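Local coordinates for protein putative sugar phosphate isomerase (Acidithiobacillus ferrooxidans, PDB 3L2H) that is a putative sugar phosphate isomerase of the cupin superfamily that probably binds a metal ion within its beta-barrel, at residues N27-L37 with H49-T60. Residues are numbered along the deposited sequence; the frame is centred on the assembly and turned at random.
Sequences NPGAVRVNKSL and HLIQIEPGKEST. With CXS (3-cyclohexyl-1-propylsulfonic acid), chain L; EDO (1,2-ethanediol), chain N.
Asn34 reaches His49 diagonally across two antiparallel strands, its ND2 giving a nearly straight hydrogen bond (164°) to His49 ND1 at 2.9 Å, with amide and imidazole planes 52° apart. The amide suits this place because its other end accepts: in the conformer described here, one of two modelled for Arg32, Asn34 OD1 takes both NE (3.2 Å) and NH2 (3.0 Å) of Arg32, a side-on grip that would hold the two flat groups in place. In that same conformer Ile51 lays CG2 over one face of the guanidinium, 3.5 Å from Arg32 NE, an apolar lid for a flat cation, while Arg32 NH1 makes a weak bond to Ser59 O. Strands 30-36 and 49-53 are neighbours in the six-stranded antiparallel sheet of the cupin barrel, and Arg32, Asn34, His49 and Ile51 share one face of it. On the other, Lys35 and Gln52 converge on the sulfonate of a buffer molecule, Lys35 NZ lying 2.6 Å from its O3; Lys35 NZ also bonds to Ile14 O. Where the strands part, Asn27, with CG anti to the backbone N (chi1 -175°), sends ND2 to Glu58 OE2 at 3.0 Å, from above the carboxylate plane, and to Thr60 O at 3.2 Å. An aspartate in its place would probably set carboxylate against carboxylate and leave Thr60 O without this donor. Asn27 OD1 meanwhile accepts from Gly29 N, an Asx turn within the type I turn from Asn27 to Ala30, where the chain turns its corner.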
loop_
_atom_site.group_PDB
_atom_site.type_symbol
_atom_site.label_atom_id
_atom_site.label_comp_id
_atom_site.label_asym_id
_atom_site.label_seq_id
_atom_site.Cartn_x
_atom_site.Cartn_y
_atom_site.Cartn_z
ATOM N N ASN B 27 8.612 -11.537 -27.450
ATOM C CA ASN B 27 8.302 -12.848 -28.076
ATOM C C ASN B 27 7.335 -12.664 -29.233
ATOM O O ASN B 27 6.127 -12.444 -29.013
ATOM C CB ASN B 27 7.745 -13.860 -27.059
ATOM C CG ASN B 27 7.544 -15.227 -27.660
ATOM O OD1 ASN B 27 7.739 -15.426 -28.867
ATOM N ND2 ASN B 27 7.098 -16.175 -26.837
ATOM N N PRO B 28 7.844 -12.753 -30.463
ATOM C CA PRO B 28 6.965 -12.525 -31.596
ATOM C C PRO B 28 5.957 -13.648 -31.805
ATOM O O PRO B 28 4.994 -13.464 -32.534
ATOM C CB PRO B 28 7.950 -12.408 -32.795
ATOM C CG PRO B 28 9.130 -13.085 -32.383
ATOM C CD PRO B 28 9.248 -12.915 -30.897
ATOM N N GLY B 29 6.182 -14.802 -31.176
ATOM C CA GLY B 29 5.210 -15.881 -31.211
ATOM C C GLY B 29 4.084 -15.720 -30.200
ATOM O O GLY B 29 3.070 -16.445 -30.269
ATOM N N ALA B 30 4.222 -14.761 -29.273
ATOM C CA ALA B 30 3.197 -14.565 -28.228
ATOM C C ALA B 30 2.154 -13.562 -28.742
ATOM O O ALA B 30 2.166 -12.374 -28.377
ATOM C CB ALA B 30 3.797 -14.107 -26.911
ATOM N N VAL B 31 1.251 -14.085 -29.567
ATOM C CA VAL B 31 0.276 -13.308 -30.296
ATOM C C VAL B 31 -1.066 -13.790 -29.826
ATOM O O VAL B 31 -1.343 -14.981 -29.851
ATOM C CB VAL B 31 0.397 -13.506 -31.831
ATOM C CG1 VAL B 31 -0.656 -12.701 -32.569
ATOM C CG2 VAL B 31 1.793 -13.117 -32.301
ATOM N N ARG B 32 -1.910 -12.864 -29.384
ATOM C CA ARG B 32 -3.220 -13.230 -28.874
ATOM C C ARG B 32 -4.276 -12.140 -29.103
ATOM O O ARG B 32 -3.944 -10.951 -29.179
ATOM C CB ARG B 32 -3.077 -13.570 -27.375
ATOM C CG ARG B 32 -3.274 -12.424 -26.394
ATOM C CD ARG B 32 -2.623 -12.814 -25.035
ATOM N NE ARG B 32 -3.004 -11.925 -23.961
ATOM C CZ ARG B 32 -2.563 -12.057 -22.722
ATOM N NH1 ARG B 32 -1.702 -13.033 -22.401
ATOM N NH2 ARG B 32 -2.976 -11.215 -21.808
ATOM N N VAL B 33 -5.540 -12.549 -29.241
ATOM C CA VAL B 33 -6.636 -11.596 -29.257
ATOM C C VAL B 33 -6.927 -11.401 -27.790
ATOM O O VAL B 33 -7.127 -12.373 -27.072
ATOM C CB VAL B 33 -7.871 -12.085 -30.027
ATOM C CG1 VAL B 33 -9.046 -11.140 -29.796
ATOM C CG2 VAL B 33 -7.525 -12.147 -31.507
ATOM N N ASN B 34 -6.884 -10.160 -27.327
ATOM C CA ASN B 34 -7.110 -9.830 -25.934
ATOM C C ASN B 34 -8.329 -8.954 -25.774
ATOM O O ASN B 34 -8.389 -7.856 -26.357
ATOM C CB ASN B 34 -5.890 -9.093 -25.373
ATOM C CG ASN B 34 -5.902 -9.030 -23.879
ATOM O OD1 ASN B 34 -5.343 -9.926 -23.204
ATOM N ND2 ASN B 34 -6.474 -7.968 -23.331
ATOM N N LYS B 35 -9.294 -9.435 -25.007
ATOM C CA LYS B 35 -10.489 -8.698 -24.650
ATOM C C LYS B 35 -10.410 -8.349 -23.162
ATOM O O LYS B 35 -10.511 -9.223 -22.308
ATOM C CB LYS B 35 -11.729 -9.531 -24.952
ATOM C CG LYS B 35 -11.882 -9.865 -26.486
ATOM C CD LYS B 35 -13.121 -10.770 -26.761
ATOM C CE LYS B 35 -13.171 -11.183 -28.208
ATOM N NZ LYS B 35 -14.472 -11.947 -28.506
ATOM N N SER B 36 -10.202 -7.085 -22.863
ATOM C CA SER B 36 -9.990 -6.688 -21.514
ATOM C C SER B 36 -11.357 -6.395 -20.850
ATOM O O SER B 36 -11.971 -5.299 -21.001
ATOM C CB SER B 36 -9.075 -5.488 -21.409
ATOM O OG SER B 36 -8.979 -5.094 -20.031
ATOM N N LEU B 37 -11.864 -7.416 -20.194
ATOM C CA LEU B 37 -13.180 -7.307 -19.559
ATOM C C LEU B 37 -13.138 -6.261 -18.427
ATOM O O LEU B 37 -14.023 -5.400 -18.288
ATOM C CB LEU B 37 -13.621 -8.667 -19.050
ATOM C CG LEU B 37 -13.651 -9.817 -20.064
ATOM C CD1 LEU B 37 -14.274 -11.068 -19.405
ATOM C CD2 LEU B 37 -14.354 -9.410 -21.414
ATOM N N HIS B 49 -8.946 -10.631 -18.381
ATOM C CA HIS B 49 -8.793 -10.684 -19.819
ATOM C C HIS B 49 -9.303 -12.027 -20.348
ATOM O O HIS B 49 -8.936 -13.091 -19.840
ATOM C CB HIS B 49 -7.315 -10.526 -20.194
ATOM C CG HIS B 49 -6.692 -9.255 -19.716
ATOM N ND1 HIS B 49 -6.770 -8.073 -20.434
ATOM C CD2 HIS B 49 -6.002 -8.962 -18.583
ATOM C CE1 HIS B 49 -6.113 -7.126 -19.782
ATOM N NE2 HIS B 49 -5.639 -7.640 -18.657
ATOM N N LEU B 50 -10.118 -11.967 -21.380
ATOM C CA LEU B 50 -10.475 -13.158 -22.134
ATOM C C LEU B 50 -9.568 -13.193 -23.367
ATOM O O LEU B 50 -9.557 -12.267 -24.186
ATOM C CB LEU B 50 -11.944 -13.157 -22.480
ATOM C CG LEU B 50 -12.279 -14.533 -23.076
ATOM C CD1 LEU B 50 -13.521 -15.087 -22.442
ATOM C CD2 LEU B 50 -12.350 -14.488 -24.610
ATOM N N ILE B 51 -8.742 -14.216 -23.454
ATOM C CA ILE B 51 -7.710 -14.270 -24.496
ATOM C C ILE B 51 -7.952 -15.447 -25.415
ATOM O O ILE B 51 -8.513 -16.472 -25.004
ATOM C CB ILE B 51 -6.249 -14.289 -23.898
ATOM C CG1 ILE B 51 -5.926 -15.632 -23.259
ATOM C CG2 ILE B 51 -6.079 -13.177 -22.871
ATOM C CD1 ILE B 51 -4.457 -15.848 -22.942
ATOM N N GLN B 52 -7.559 -15.272 -26.665
ATOM C CA GLN B 52 -7.614 -16.327 -27.670
ATOM C C GLN B 52 -6.201 -16.455 -28.259
ATOM O O GLN B 52 -5.655 -15.456 -28.724
ATOM C CB GLN B 52 -8.615 -16.012 -28.784
ATOM C CG GLN B 52 -10.006 -15.628 -28.283
ATOM C CD GLN B 52 -10.879 -15.064 -29.384
ATOM O OE1 GLN B 52 -10.383 -14.651 -30.435
ATOM N NE2 GLN B 52 -12.202 -15.046 -29.155
ATOM N N ILE B 53 -5.667 -17.676 -28.222
ATOM C CA ILE B 53 -4.348 -18.020 -28.704
ATOM C C ILE B 53 -4.530 -19.049 -29.784
ATOM O O ILE B 53 -5.025 -20.174 -29.529
ATOM C CB ILE B 53 -3.492 -18.619 -27.575
ATOM C CG1 ILE B 53 -3.471 -17.677 -26.370
ATOM C CG2 ILE B 53 -2.081 -18.965 -28.084
ATOM C CD1 ILE B 53 -2.669 -18.211 -25.207
ATOM N N GLU B 54 -4.130 -18.696 -30.990
ATOM C CA GLU B 54 -4.271 -19.609 -32.113
ATOM C C GLU B 54 -3.190 -20.684 -32.114
ATOM O O GLU B 54 -2.132 -20.532 -31.483
ATOM C CB GLU B 54 -4.281 -18.851 -33.448
ATOM C CG GLU B 54 -5.451 -17.921 -33.648
ATOM C CD GLU B 54 -6.836 -18.544 -33.376
ATOM O OE1 GLU B 54 -7.014 -19.760 -33.469
ATOM O OE2 GLU B 54 -7.787 -17.801 -33.056
ATOM N N PRO B 55 -3.466 -21.809 -32.808
ATOM C CA PRO B 55 -2.455 -22.876 -32.870
ATOM C C PRO B 55 -1.112 -22.338 -33.340
ATOM O O PRO B 55 -1.050 -21.533 -34.261
ATOM C CB PRO B 55 -3.062 -23.859 -33.870
ATOM C CG PRO B 55 -4.520 -23.718 -33.661
ATOM C CD PRO B 55 -4.723 -22.221 -33.448
ATOM N N GLY B 56 -0.048 -22.748 -32.661
ATOM C CA GLY B 56 1.287 -22.286 -32.957
ATOM C C GLY B 56 1.725 -21.043 -32.203
ATOM O O GLY B 56 2.872 -20.655 -32.315
ATOM N N LYS B 57 0.839 -20.395 -31.439
ATOM C CA LYS B 57 1.197 -19.182 -30.742
ATOM C C LYS B 57 1.289 -19.423 -29.241
ATOM O O LYS B 57 1.026 -20.490 -28.781
ATOM C CB LYS B 57 0.205 -18.077 -31.065
ATOM C CG LYS B 57 -0.002 -17.858 -32.554
ATOM C CD LYS B 57 1.262 -17.417 -33.265
ATOM C CE LYS B 57 0.940 -17.042 -34.701
ATOM N NZ LYS B 57 2.177 -17.019 -35.500
ATOM N N GLU B 58 1.705 -18.409 -28.499
ATOM C CA GLU B 58 1.967 -18.535 -27.089
ATOM C C GLU B 58 1.301 -17.393 -26.351
ATOM O O GLU B 58 0.968 -16.369 -26.928
ATOM C CB GLU B 58 3.463 -18.480 -26.784
ATOM C CG GLU B 58 4.326 -19.623 -27.262
ATOM C CD GLU B 58 5.772 -19.364 -26.818
ATOM O OE1 GLU B 58 6.094 -19.413 -25.585
ATOM O OE2 GLU B 58 6.540 -18.960 -27.673
ATOM N N SER B 59 1.166 -17.564 -25.047
ATOM C CA SER B 59 0.436 -16.621 -24.223
ATOM C C SER B 59 1.247 -15.399 -23.821
ATOM O O SER B 59 0.661 -14.354 -23.494
ATOM C CB SER B 59 -0.074 -17.347 -22.952
ATOM O OG SER B 59 0.965 -17.701 -22.040
ATOM N N THR B 60 2.580 -15.531 -23.845
ATOM C CA THR B 60 3.447 -14.543 -23.226
ATOM C C THR B 60 4.906 -14.855 -23.550
ATOM O O THR B 60 5.184 -15.806 -24.260
ATOM C CB THR B 60 3.267 -14.579 -21.664
ATOM O OG1 THR B 60 3.883 -13.435 -21.074
ATOM C CG2 THR B 60 3.854 -15.881 -21.086
HETATM S S CXS L . -15.166 -15.418 -26.906
HETATM O O1 CXS L . -14.097 -16.417 -27.242
HETATM O O2 CXS L . -16.294 -15.552 -27.842
HETATM O O3 CXS L . -14.635 -14.050 -26.981
HETATM C C1 CXS L . -15.771 -15.798 -25.374
HETATM C C2 CXS L . -16.206 -17.255 -25.298
HETATM C C3 CXS L . -16.772 -17.625 -23.939
HETATM N N CXS L . -17.568 -18.826 -23.924
HETATM C C4 CXS L . -18.324 -19.178 -22.732
HETATM C C5 CXS L . -17.395 -19.512 -21.559
HETATM C C6 CXS L . -18.225 -19.789 -20.306
HETATM C C7 CXS L . -19.237 -20.913 -20.528
HETATM C C8 CXS L . -20.067 -20.699 -21.791
HETATM C C9 CXS L . -19.219 -20.389 -23.004
HETATM C C1 EDO N . -0.333 -14.852 -19.351
HETATM O O1 EDO N . 0.733 -14.371 -18.504
HETATM C C2 EDO N . -0.610 -16.310 -19.081
HETATM O O2 EDO N . 0.429 -17.078 -19.727
HETATM O O HOH W 1 4.059 -15.140 -34.704
HETATM O O HOH W 2 -3.049 -16.120 -31.651
HETATM O O HOH W 3 -15.199 -14.628 -30.409
#